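Local coordinates for protein dipeptidase AC. Metallo peptidase. MEROPS family M19 (Rhodobacter sphaeroides, PDB 3LY0) that holds two zinc ions and a phosphinate mimic of the dipeptide L-Ala-D-Ala, and probably hydrolyses dipeptides as a metallodipeptidase, at residues A[216-221]-A[252-257]; A[280-285]-A[314-319]; A[19-24]-A[93-98]; A[49-54]-A[346-351]. All blocks are in the same frame, centred on the assembly; numbering follows the deposited sequence.

Overall arrangement
Interaction 4 is the buried contact of the set: aromatic packing joins strand 50-57 to the C-terminal helix 336-354, close to the zinc site. The other three lie farther out. Interaction 1 is partly buried and packs two neighbouring helices through a phenylalanine, while interaction 3 rests helix 16-22 on helix 89-109 by small aliphatic groups near the surface, on the opposite side of the chain's centre. Interaction 2, also a surface contact, is the polar one, with a water bridge and a weak amide bond beside a tryptophan. Interactions 2 and 4 touch where Val-319 CG2 lies 3.7 Å from Phe-50 CB; both interactions 1 and 2 are nested within the loop that interaction 4 closes.

Interaction 1 of 4, residues A[216-221]-A[252-257]; sequences KGFDDV and AMIRES
Phe-218 reaches from helix 215-224 to Met-253 and Ile-254 of helix 248-256. Its CB points at the second helix, and with CG anti to the backbone N (chi1 175°) the ring extends straight across the gap between the two helices. One side of the ring runs beside the methionine: CD2 lies 4.1 Å from Met-253 CE, and CE2 comes to 3.5 Å from Met-253 CE and 3.8 Å from Met-253 SD. The sulfur lies at the ring edge, close to its plane, 5.2 Å from the ring centroid, a Met-aromatic contact by the edge. Met-253 has a second conformer, so these sulfur and methyl contacts describe one of two positions. The two helices run nearly parallel, their segment axes 19° apart, with strand 230-231 between them in sequence, as expected of successive outer helices in the TIM-barrel fold of this family. At the far end of the ring, CZ meets Ile-254 CG1 at 4.0 Å, and CE1 packs against the same side chain, again at the ring edge. With an alanine here, Ile-254 is likely to lose its aromatic neighbour and a gap to open between the helices. Beside the ring, Asp-219 OD1 approaches Met-253 CE to 3.5 Å in this conformer, but its charge is matched by a salt bridge to Arg-249.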
loop_
_atom_site.group_PDB
_atom_site.type_symbol
_atom_site.label_atom_id
_atom_site.label_comp_id
_atom_site.label_asym_id
_atom_site.label_seq_id
_atom_site.Cartn_x
_atom_site.Cartn_y
_atom_site.Cartn_z
ATOM N N LYS A 216 -12.828 -12.462 6.613
ATOM C CA LYS A 216 -14.243 -12.486 6.252
ATOM C C LYS A 216 -14.569 -11.352 5.289
ATOM O O LYS A 216 -15.313 -11.548 4.332
ATOM C CB LYS A 216 -15.150 -12.442 7.482
ATOM C CG LYS A 216 -15.113 -13.731 8.296
ATOM C CD LYS A 216 -16.153 -13.719 9.414
ATOM C CE LYS A 216 -16.014 -14.935 10.332
ATOM N NZ LYS A 216 -14.958 -14.755 11.374
ATOM N N GLY A 217 -13.989 -10.178 5.527
ATOM C CA GLY A 217 -14.208 -9.055 4.627
ATOM C C GLY A 217 -13.612 -9.354 3.262
ATOM O O GLY A 217 -14.205 -9.044 2.222
ATOM N N PHE A 218 -12.429 -9.974 3.271
ATOM C CA PHE A 218 -11.770 -10.395 2.045
ATOM C C PHE A 218 -12.680 -11.338 1.252
ATOM O O PHE A 218 -12.859 -11.182 0.046
ATOM C CB PHE A 218 -10.444 -11.081 2.406
ATOM C CG PHE A 218 -9.711 -11.678 1.232
ATOM C CD1 PHE A 218 -8.616 -11.032 0.680
ATOM C CD2 PHE A 218 -10.109 -12.898 0.696
ATOM C CE1 PHE A 218 -7.926 -11.595 -0.398
ATOM C CE2 PHE A 218 -9.429 -13.464 -0.381
ATOM C CZ PHE A 218 -8.347 -12.812 -0.930
ATOM N N ASP A 219 -13.254 -12.323 1.937
ATOM C CA ASP A 219 -14.154 -13.259 1.268
ATOM C C ASP A 219 -15.356 -12.547 0.640
ATOM O O ASP A 219 -15.804 -12.913 -0.445
ATOM C CB ASP A 219 -14.634 -14.341 2.239
ATOM C CG ASP A 219 -13.545 -15.340 2.597
ATOM O OD1 ASP A 219 -12.523 -15.411 1.881
ATOM O OD2 ASP A 219 -13.718 -16.062 3.598
ATOM N N ASP A 220 -15.874 -11.540 1.335
ATOM C CA ASP A 220 -16.990 -10.746 0.831
ATOM C C ASP A 220 -16.608 -10.010 -0.452
ATOM O O ASP A 220 -17.343 -10.027 -1.436
ATOM C CB ASP A 220 -17.463 -9.753 1.895
ATOM C CG ASP A 220 -18.229 -10.422 3.026
ATOM O OD1 ASP A 220 -18.731 -11.559 2.838
ATOM O OD2 ASP A 220 -18.325 -9.817 4.114
ATOM N N VAL A 221 -15.436 -9.380 -0.459
ATOM C CA VAL A 221 -15.000 -8.688 -1.661
ATOM C C VAL A 221 -14.776 -9.681 -2.801
ATOM O O VAL A 221 -15.155 -9.426 -3.944
ATOM C CB VAL A 221 -13.732 -7.853 -1.420
ATOM C CG1 VAL A 221 -13.315 -7.157 -2.710
ATOM C CG2 VAL A 221 -13.977 -6.846 -0.313
ATOM N N ALA A 252 -4.836 -17.903 -3.813
ATOM C CA ALA A 252 -5.463 -18.627 -4.916
ATOM C C ALA A 252 -6.658 -17.851 -5.463
ATOM O O ALA A 252 -6.889 -17.824 -6.665
ATOM C CB ALA A 252 -5.884 -20.022 -4.469
ATOM N N MET A 253 -7.414 -17.224 -4.572
ATOM C CA MET A 253 -8.548 -16.411 -4.990
ATOM C C MET A 253 -8.079 -15.174 -5.764
ATOM O O MET A 253 -8.673 -14.806 -6.774
ATOM C CB MET A 253 -9.393 -16.051 -3.769
ATOM C CG MET A 253 -9.870 -17.296 -3.012
ATOM S SD MET A 253 -10.366 -17.044 -1.295
ATOM C CE MET A 253 -11.716 -15.918 -1.531
ATOM N N ILE A 254 -7.003 -14.545 -5.294
ATOM C CA ILE A 254 -6.438 -13.396 -5.995
ATOM C C ILE A 254 -5.988 -13.820 -7.395
ATOM O O ILE A 254 -6.271 -13.134 -8.384
ATOM C CB ILE A 254 -5.276 -12.769 -5.193
ATOM C CG1 ILE A 254 -5.814 -12.113 -3.913
ATOM C CG2 ILE A 254 -4.489 -11.770 -6.048
ATOM C CD1 ILE A 254 -4.735 -11.727 -2.901
ATOM N N ARG A 255 -5.300 -14.957 -7.481
ATOM C CA ARG A 255 -4.861 -15.474 -8.771
ATOM C C ARG A 255 -6.029 -15.683 -9.729
ATOM O O ARG A 255 -5.963 -15.281 -10.891
ATOM C CB ARG A 255 -4.085 -16.789 -8.618
ATOM C CG ARG A 255 -3.436 -17.223 -9.940
ATOM C CD ARG A 255 -2.659 -18.543 -9.869
ATOM N NE ARG A 255 -1.932 -18.770 -11.122
ATOM C CZ ARG A 255 -0.702 -19.270 -11.217
ATOM N NH1 ARG A 255 -0.035 -19.625 -10.135
ATOM N NH2 ARG A 255 -0.143 -19.426 -12.412
ATOM N N GLU A 256 -7.086 -16.326 -9.242
ATOM C CA GLU A 256 -8.236 -16.631 -10.092
ATOM C C GLU A 256 -8.809 -15.348 -10.685
ATOM O O GLU A 256 -9.253 -15.321 -11.835
ATOM C CB GLU A 256 -9.309 -17.377 -9.292
ATOM C CG GLU A 256 -10.564 -17.733 -10.084
ATOM C CD GLU A 256 -11.593 -18.472 -9.241
ATOM O OE1 GLU A 256 -11.220 -19.024 -8.181
ATOM O OE2 GLU A 256 -12.779 -18.503 -9.640
ATOM N N SER A 257 -8.771 -14.277 -9.898
ATOM C CA SER A 257 -9.334 -12.998 -10.325
ATOM C C SER A 257 -8.400 -12.201 -11.234
ATOM O O SER A 257 -8.758 -11.104 -11.655
ATOM C CB SER A 257 -9.685 -12.144 -9.104
ATOM O OG SER A 257 -8.524 -11.548 -8.540
#

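Interaction 2 of 4, residues A[280-285]-A[314-319]; sequences MGWEPV and QGIADV
Met-280 O is tied to Gln-314 directly and to Gly-315 through a water. The water lies 2.8 Å from Met-280 O, to which it donates, and equally 2.8 Å from Gly-315 N, from which it accepts, bridging the two backbones. The direct bond, from Gln-314 NE2 to Met-280 O, is weak, 3.4 Å long and bent to 133° at the hydrogen. Gln-314 has CG set between its backbone N and carbonyl carbon (chi1 65°), and the chain beyond is extended, which carries the amide across to Met-280. After Gly-281 comes Trp-282, whose indole supplies the apolar half of the contact. The outer rim of its six-membered ring does the touching: CZ3 packs against Ile-316 CG1 at 3.7 Å, with that methylene at the ring edge near its plane, and CH2 lies 3.5 Å from Gly-315 O. A side chain at Gly-315 would be pressed against the indole, since a CB there would come within 3.1 Å of Trp-282 CZ2. From here the chain continues into helix 283-296. The loop that holds Gln-314 to Ile-316 connects strand 301-303 to helix 322-332. Trp-282 lies between that loop and helix 322-332, resting on Ala-324, Leu-325 and Ala-328, while Met-280 packs on Thr-267 and Leu-270 of helix 267-270.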
loop_
_atom_site.group_PDB
_atom_site.type_symbol
_atom_site.label_atom_id
_atom_site.label_comp_id
_atom_site.label_asym_id
_atom_site.label_seq_id
_atom_site.Cartn_x
_atom_site.Cartn_y
_atom_site.Cartn_z
ATOM N N MET A 280 18.324 -7.621 9.249
ATOM C CA MET A 280 17.970 -8.817 8.506
ATOM C C MET A 280 18.652 -8.727 7.151
ATOM O O MET A 280 19.131 -7.666 6.759
ATOM C CB MET A 280 16.453 -8.898 8.308
ATOM C CG MET A 280 15.857 -7.685 7.568
ATOM S SD MET A 280 14.040 -7.709 7.394
ATOM C CE MET A 280 13.818 -8.853 6.047
ATOM N N GLY A 281 18.679 -9.844 6.435
ATOM C CA GLY A 281 19.287 -9.877 5.118
ATOM C C GLY A 281 18.258 -9.984 4.011
ATOM O O GLY A 281 17.066 -9.734 4.221
ATOM N N TRP A 282 18.717 -10.355 2.822
ATOM C CA TRP A 282 17.831 -10.481 1.661
ATOM C C TRP A 282 16.970 -11.751 1.665
ATOM O O TRP A 282 15.937 -11.801 0.993
ATOM C CB TRP A 282 18.636 -10.415 0.358
ATOM C CG TRP A 282 19.322 -9.117 0.142
ATOM C CD1 TRP A 282 20.673 -8.908 0.059
ATOM C CD2 TRP A 282 18.708 -7.831 -0.018
ATOM N NE1 TRP A 282 20.932 -7.578 -0.150
ATOM C CE2 TRP A 282 19.744 -6.893 -0.194
ATOM C CE3 TRP A 282 17.384 -7.382 -0.025
ATOM C CZ2 TRP A 282 19.501 -5.534 -0.377
ATOM C CZ3 TRP A 282 17.146 -6.031 -0.211
ATOM C CH2 TRP A 282 18.195 -5.126 -0.379
ATOM N N GLU A 283 17.393 -12.785 2.391
ATOM C CA GLU A 283 16.698 -14.073 2.342
ATOM C C GLU A 283 15.178 -13.982 2.548
ATOM O O GLU A 283 14.417 -14.590 1.799
ATOM C CB GLU A 283 17.271 -15.067 3.368
ATOM C CG GLU A 283 18.729 -15.468 3.222
ATOM C CD GLU A 283 19.157 -16.424 4.334
ATOM O OE1 GLU A 283 18.318 -16.722 5.216
ATOM O OE2 GLU A 283 20.322 -16.883 4.334
ATOM N N PRO A 284 14.727 -13.251 3.581
ATOM C CA PRO A 284 13.273 -13.228 3.794
ATOM C C PRO A 284 12.527 -12.513 2.670
ATOM O O PRO A 284 11.400 -12.884 2.338
ATOM C CB PRO A 284 13.120 -12.456 5.116
ATOM C CG PRO A 284 14.465 -12.629 5.803
ATOM C CD PRO A 284 15.458 -12.600 4.684
ATOM N N VAL A 285 13.144 -11.490 2.096
ATOM C CA VAL A 285 12.532 -10.774 0.978
ATOM C C VAL A 285 12.315 -11.738 -0.191
ATOM O O VAL A 285 11.232 -11.810 -0.763
ATOM C CB VAL A 285 13.412 -9.603 0.526
ATOM C CG1 VAL A 285 12.836 -8.941 -0.726
ATOM C CG2 VAL A 285 13.563 -8.579 1.660
ATOM N N GLN A 314 17.324 -3.149 6.636
ATOM C CA GLN A 314 18.498 -2.287 6.582
ATOM C C GLN A 314 19.140 -2.233 5.192
ATOM O O GLN A 314 19.698 -1.206 4.805
ATOM C CB GLN A 314 19.529 -2.718 7.634
ATOM C CG GLN A 314 20.119 -4.106 7.399
ATOM C CD GLN A 314 20.952 -4.608 8.569
ATOM O OE1 GLN A 314 21.150 -3.899 9.555
ATOM N NE2 GLN A 314 21.439 -5.841 8.461
ATOM N N GLY A 315 19.036 -3.330 4.442
ATOM C CA GLY A 315 19.598 -3.410 3.100
ATOM C C GLY A 315 18.904 -2.521 2.080
ATOM O O GLY A 315 19.477 -2.189 1.043
ATOM N N ILE A 316 17.657 -2.155 2.371
ATOM C CA ILE A 316 16.933 -1.192 1.539
ATOM C C ILE A 316 17.046 0.208 2.145
ATOM O O ILE A 316 17.507 1.132 1.481
ATOM C CB ILE A 316 15.454 -1.589 1.378
ATOM C CG1 ILE A 316 15.342 -2.978 0.740
ATOM C CG2 ILE A 316 14.715 -0.571 0.510
ATOM C CD1 ILE A 316 13.916 -3.535 0.705
ATOM N N ALA A 317 16.633 0.344 3.405
ATOM C CA ALA A 317 16.803 1.574 4.203
ATOM C C ALA A 317 15.916 2.762 3.823
ATOM O O ALA A 317 15.359 3.431 4.695
ATOM C CB ALA A 317 18.276 1.997 4.253
ATOM N N ASP A 318 15.797 3.034 2.531
ATOM C CA ASP A 318 14.932 4.101 2.044
ATOM C C ASP A 318 14.818 3.901 0.544
ATOM O O ASP A 318 15.268 2.879 0.024
ATOM C CB ASP A 318 15.518 5.471 2.378
ATOM C CG ASP A 318 16.966 5.603 1.953
ATOM O OD1 ASP A 318 17.252 5.439 0.750
ATOM O OD2 ASP A 318 17.816 5.851 2.832
ATOM N N VAL A 319 14.216 4.856 -0.156
ATOM C CA VAL A 319 13.949 4.660 -1.577
ATOM C C VAL A 319 15.235 4.515 -2.410
ATOM O O VAL A 319 15.208 3.919 -3.493
ATOM C CB VAL A 319 13.030 5.757 -2.155
ATOM C CG1 VAL A 319 13.761 7.087 -2.233
ATOM C CG2 VAL A 319 12.515 5.354 -3.541
HETATM O O HOH W 1 18.370 -5.993 4.625
#

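Interaction 3 of 4, residues A[19-24]-A[93-98]; sequences RLLRNP and QPVALA
Leu-21 spreads its two methyls over Val-95 and Ala-98, packing helix 16-22 on helix 89-109 in this TIM-barrel metallopeptidase. CG stands anti to the backbone N (chi1 -176°), directing the fork at the second helix. From there CD2 reaches Val-95 CG1 at 3.9 Å, the two side chains crossing at about a right angle, while CD1 reaches Ala-98 CB at 4.0 Å. Val-95 and Ala-98 are three residues apart, so they present neighbouring points on one face of their helix. The contact is wholly apolar and small, close to the surface. Farther out, Leu-21 also touches Met-99, and Leu-20 extends the same seam to His-102 and Met-106. Salt bridges also tie helix 16-22: Arg-19 with Asp-35 and Asp-308, Arg-22 with Asp-66. The helix directly follows the zinc ligands His-13 and Asp-15, and the Leu-21 side chain lies about 10 Å from the bound phosphinate, so Leu-21 is near the active site but does not line the ligand pocket. The partner helix is kinked at Pro-94, whose N makes no bond to the preceding turn; its carbonyl O still accepts from Ala-98 N at 2.9 Å.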
loop_
_atom_site.group_PDB
_atom_site.type_symbol
_atom_site.label_atom_id
_atom_site.label_comp_id
_atom_site.label_asym_id
_atom_site.label_seq_id
_atom_site.Cartn_x
_atom_site.Cartn_y
_atom_site.Cartn_z
ATOM N N ARG A 19 3.918 12.476 6.292
ATOM C CA ARG A 19 4.990 13.370 6.703
ATOM C C ARG A 19 4.644 14.823 6.444
ATOM O O ARG A 19 5.029 15.708 7.213
ATOM C CB ARG A 19 6.307 12.961 6.060
ATOM C CG ARG A 19 6.834 11.671 6.710
ATOM C CD ARG A 19 8.083 11.138 6.059
ATOM N NE ARG A 19 9.102 12.169 5.946
ATOM C CZ ARG A 19 9.992 12.216 4.968
ATOM N NH1 ARG A 19 9.996 11.277 4.026
ATOM N NH2 ARG A 19 10.870 13.205 4.930
ATOM N N LEU A 20 3.887 15.071 5.381
ATOM C CA LEU A 20 3.424 16.427 5.115
ATOM C C LEU A 20 2.322 16.827 6.090
ATOM O O LEU A 20 2.266 17.977 6.531
ATOM C CB LEU A 20 2.974 16.584 3.657
ATOM C CG LEU A 20 4.080 16.266 2.639
ATOM C CD1 LEU A 20 3.645 16.569 1.219
ATOM C CD2 LEU A 20 5.388 17.008 2.974
ATOM N N LEU A 21 1.459 15.877 6.437
ATOM C CA LEU A 21 0.422 16.113 7.443
ATOM C C LEU A 21 1.056 16.538 8.760
ATOM O O LEU A 21 0.553 17.436 9.440
ATOM C CB LEU A 21 -0.420 14.851 7.674
ATOM C CG LEU A 21 -1.609 15.016 8.637
ATOM C CD1 LEU A 21 -2.692 15.892 8.029
ATOM C CD2 LEU A 21 -2.185 13.664 9.064
ATOM N N ARG A 22 2.164 15.894 9.108
ATOM C CA ARG A 22 2.792 16.106 10.412
ATOM C C ARG A 22 3.646 17.368 10.500
ATOM O O ARG A 22 3.907 17.859 11.594
ATOM C CB ARG A 22 3.591 14.869 10.830
ATOM C CG ARG A 22 2.683 13.707 11.209
ATOM C CD ARG A 22 3.427 12.409 11.426
ATOM N NE ARG A 22 2.565 11.443 12.106
ATOM C CZ ARG A 22 2.941 10.226 12.483
ATOM N NH1 ARG A 22 4.176 9.808 12.245
ATOM N NH2 ARG A 22 2.080 9.428 13.107
ATOM N N ASN A 23 4.071 17.897 9.358
ATOM C CA ASN A 23 4.868 19.127 9.345
ATOM C C ASN A 23 4.579 19.958 8.096
ATOM O O ASN A 23 5.448 20.139 7.247
ATOM C CB ASN A 23 6.364 18.812 9.446
ATOM C CG ASN A 23 7.214 20.049 9.720
ATOM O OD1 ASN A 23 6.716 21.179 9.752
ATOM N ND2 ASN A 23 8.513 19.837 9.914
ATOM N N PRO A 24 3.340 20.450 7.971
ATOM C CA PRO A 24 2.963 21.146 6.739
ATOM C C PRO A 24 3.780 22.415 6.497
ATOM O O PRO A 24 4.010 22.792 5.349
ATOM C CB PRO A 24 1.479 21.485 6.963
ATOM C CG PRO A 24 1.289 21.433 8.449
ATOM C CD PRO A 24 2.224 20.372 8.932
ATOM N N GLN A 93 -12.850 13.550 7.662
ATOM C CA GLN A 93 -12.856 14.345 6.433
ATOM C C GLN A 93 -11.837 15.484 6.372
ATOM O O GLN A 93 -11.155 15.627 5.365
ATOM C CB GLN A 93 -14.273 14.806 6.060
ATOM C CG GLN A 93 -15.074 13.667 5.460
ATOM C CD GLN A 93 -16.503 14.016 5.145
ATOM O OE1 GLN A 93 -17.040 15.018 5.627
ATOM N NE2 GLN A 93 -17.143 13.180 4.332
ATOM N N PRO A 94 -11.705 16.279 7.440
ATOM C CA PRO A 94 -10.697 17.346 7.387
ATOM C C PRO A 94 -9.276 16.793 7.219
ATOM O O PRO A 94 -8.435 17.405 6.552
ATOM C CB PRO A 94 -10.863 18.052 8.743
ATOM C CG PRO A 94 -12.281 17.767 9.136
ATOM C CD PRO A 94 -12.567 16.379 8.633
ATOM N N VAL A 95 -9.006 15.627 7.801
ATOM C CA VAL A 95 -7.656 15.070 7.729
ATOM C C VAL A 95 -7.412 14.552 6.313
ATOM O O VAL A 95 -6.351 14.794 5.731
ATOM C CB VAL A 95 -7.418 13.950 8.781
ATOM C CG1 VAL A 95 -6.025 13.368 8.621
ATOM C CG2 VAL A 95 -7.591 14.496 10.191
ATOM N N ALA A 96 -8.403 13.865 5.752
ATOM C CA ALA A 96 -8.293 13.333 4.400
ATOM C C ALA A 96 -8.178 14.483 3.399
ATOM O O ALA A 96 -7.412 14.404 2.432
ATOM C CB ALA A 96 -9.487 12.453 4.063
ATOM N N LEU A 97 -8.955 15.548 3.604
ATOM C CA LEU A 97 -8.823 16.731 2.749
ATOM C C LEU A 97 -7.432 17.350 2.860
ATOM O O LEU A 97 -6.869 17.772 1.856
ATOM C CB LEU A 97 -9.899 17.777 3.052
ATOM C CG LEU A 97 -11.318 17.451 2.590
ATOM C CD1 LEU A 97 -12.258 18.568 3.010
ATOM C CD2 LEU A 97 -11.373 17.265 1.076
ATOM N N ALA A 98 -6.884 17.424 4.070
ATOM C CA ALA A 98 -5.542 17.967 4.238
ATOM C C ALA A 98 -4.540 17.169 3.413
ATOM O O ALA A 98 -3.710 17.732 2.703
ATOM C CB ALA A 98 -5.143 17.979 5.713
#

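Interaction 4 of 4, residues A[49-54]-A[346-351]; sequences GFAGGF and NWYGLL
Phe-54 points the edge of its ring at the face of Trp-347, an edge-to-face pair with the planes inclined at 59° and the centroids of the phenyl and six-membered indole rings 5.1 Å apart. The contacting corner is CE2, which hovers over one indole face, offset toward the rim, 3.9 Å from Trp-347 CE3. The next atom round, CZ, meets Leu-351 CD2 at 4.0 Å, so the phenyl end is shared between a flat partner and a methyl one turn further along helix 336-354. Phe-54 and Leu-351 pass each other in opposite directions, and both also pack on Ile-135 of strand 132-139. The indole is fixed in its turn because NE1 is hydrogen-bonded to Met-303 O. Replacing Trp-347 by a leucine would probably leave the edge of Phe-54 without its flat partner and Met-303 O without its donor. On the next residue of the helix, Tyr-348 keeps CG anti to its carbonyl carbon (chi1 -61°), which swings the phenol back toward the strand, where OH lies 4.1 Å from Ala-51 CB; that hydroxyl is hydrogen-bonded to His-127 ND1. Phe-54 lies close to the zinc ligand His-13, their side chains about 5 Å apart. Trp-347 and Leu-351 thus pack against side chains from several strands, Met-260 of strand 260-263 among them, consistent with a helix covering one end of the TIM barrel.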
loop_
_atom_site.group_PDB
_atom_site.type_symbol
_atom_site.label_atom_id
_atom_site.label_comp_id
_atom_site.label_asym_id
_atom_site.label_seq_id
_atom_site.Cartn_x
_atom_site.Cartn_y
_atom_site.Cartn_z
ATOM N N GLY A 49 15.376 5.387 -8.567
ATOM C CA GLY A 49 14.643 4.837 -9.692
ATOM C C GLY A 49 13.176 4.588 -9.388
ATOM O O GLY A 49 12.570 3.657 -9.933
ATOM N N PHE A 50 12.608 5.418 -8.516
ATOM C CA PHE A 50 11.191 5.331 -8.168
ATOM C C PHE A 50 10.419 6.037 -9.272
ATOM O O PHE A 50 10.483 7.260 -9.391
ATOM C CB PHE A 50 10.982 6.005 -6.803
ATOM C CG PHE A 50 9.559 5.980 -6.284
ATOM C CD1 PHE A 50 9.118 4.955 -5.449
ATOM C CD2 PHE A 50 8.678 7.016 -6.582
ATOM C CE1 PHE A 50 7.806 4.951 -4.944
ATOM C CE2 PHE A 50 7.373 7.016 -6.082
ATOM C CZ PHE A 50 6.942 5.983 -5.258
ATOM N N ALA A 51 9.706 5.259 -10.091
ATOM C CA ALA A 51 8.928 5.802 -11.217
ATOM C C ALA A 51 7.615 6.457 -10.791
ATOM O O ALA A 51 7.076 7.316 -11.483
ATOM C CB ALA A 51 8.633 4.711 -12.235
ATOM N N GLY A 52 7.107 6.032 -9.645
ATOM C CA GLY A 52 5.822 6.498 -9.170
ATOM C C GLY A 52 5.195 5.462 -8.263
ATOM O O GLY A 52 5.766 4.403 -8.004
ATOM N N GLY A 53 3.996 5.772 -7.785
ATOM C CA GLY A 53 3.296 4.833 -6.930
ATOM C C GLY A 53 1.966 5.333 -6.420
ATOM O O GLY A 53 1.515 6.438 -6.750
ATOM N N PHE A 54 1.332 4.487 -5.609
ATOM C CA PHE A 54 0.132 4.874 -4.884
ATOM C C PHE A 54 0.550 5.673 -3.650
ATOM O O PHE A 54 1.348 5.183 -2.831
ATOM C CB PHE A 54 -0.628 3.638 -4.388
ATOM C CG PHE A 54 -1.238 2.778 -5.470
ATOM C CD1 PHE A 54 -2.617 2.777 -5.677
ATOM C CD2 PHE A 54 -0.456 1.913 -6.226
ATOM C CE1 PHE A 54 -3.194 1.950 -6.642
ATOM C CE2 PHE A 54 -1.022 1.083 -7.177
ATOM C CZ PHE A 54 -2.392 1.101 -7.392
ATOM N N ASN A 346 3.693 -5.244 -14.088
ATOM C CA ASN A 346 2.525 -5.886 -13.497
ATOM C C ASN A 346 1.521 -4.870 -12.942
ATOM O O ASN A 346 0.317 -5.020 -13.141
ATOM C CB ASN A 346 2.928 -6.904 -12.423
ATOM C CG ASN A 346 3.579 -8.143 -13.015
ATOM O OD1 ASN A 346 3.520 -8.366 -14.223
ATOM N ND2 ASN A 346 4.192 -8.957 -12.172
ATOM N N TRP A 347 2.002 -3.852 -12.231
ATOM C CA TRP A 347 1.086 -2.809 -11.773
ATOM C C TRP A 347 0.387 -2.145 -12.945
ATOM O O TRP A 347 -0.815 -1.897 -12.881
ATOM C CB TRP A 347 1.777 -1.735 -10.931
ATOM C CG TRP A 347 1.829 -2.104 -9.478
ATOM C CD1 TRP A 347 2.949 -2.267 -8.707
ATOM C CD2 TRP A 347 0.710 -2.386 -8.624
ATOM N NE1 TRP A 347 2.596 -2.621 -7.429
ATOM C CE2 TRP A 347 1.227 -2.699 -7.348
ATOM C CE3 TRP A 347 -0.681 -2.401 -8.814
ATOM C CZ2 TRP A 347 0.406 -3.023 -6.265
ATOM C CZ3 TRP A 347 -1.497 -2.714 -7.732
ATOM C CH2 TRP A 347 -0.946 -3.024 -6.474
ATOM N N TYR A 348 1.130 -1.834 -14.003
ATOM C CA TYR A 348 0.510 -1.132 -15.124
ATOM C C TYR A 348 -0.585 -1.978 -15.767
ATOM O O TYR A 348 -1.643 -1.458 -16.115
ATOM C CB TYR A 348 1.545 -0.689 -16.169
ATOM C CG TYR A 348 2.611 0.266 -15.669
ATOM C CD1 TYR A 348 2.463 0.968 -14.476
ATOM C CD2 TYR A 348 3.771 0.471 -16.404
ATOM C CE1 TYR A 348 3.445 1.842 -14.029
ATOM C CE2 TYR A 348 4.762 1.340 -15.963
ATOM C CZ TYR A 348 4.593 2.022 -14.773
ATOM O OH TYR A 348 5.568 2.885 -14.332
ATOM N N GLY A 349 -0.327 -3.273 -15.925
ATOM C CA GLY A 349 -1.338 -4.187 -16.427
ATOM C C GLY A 349 -2.551 -4.250 -15.512
ATOM O O GLY A 349 -3.686 -4.218 -15.977
ATOM N N LEU A 350 -2.311 -4.349 -14.205
ATOM C CA LEU A 350 -3.395 -4.373 -13.230
ATOM C C LEU A 350 -4.268 -3.112 -13.352
ATOM O O LEU A 350 -5.506 -3.188 -13.312
ATOM C CB LEU A 350 -2.818 -4.513 -11.813
ATOM C CG LEU A 350 -3.810 -4.504 -10.637
ATOM C CD1 LEU A 350 -4.282 -3.091 -10.287
ATOM C CD2 LEU A 350 -5.004 -5.421 -10.897
ATOM N N LEU A 351 -3.629 -1.957 -13.495
ATOM C CA LEU A 351 -4.384 -0.713 -13.619
ATOM C C LEU A 351 -5.280 -0.755 -14.845
ATOM O O LEU A 351 -6.426 -0.326 -14.791
ATOM C CB LEU A 351 -3.462 0.503 -13.667
ATOM C CG LEU A 351 -2.624 0.750 -12.408
ATOM C CD1 LEU A 351 -1.682 1.931 -12.640
ATOM C CD2 LEU A 351 -3.509 0.967 -11.184
#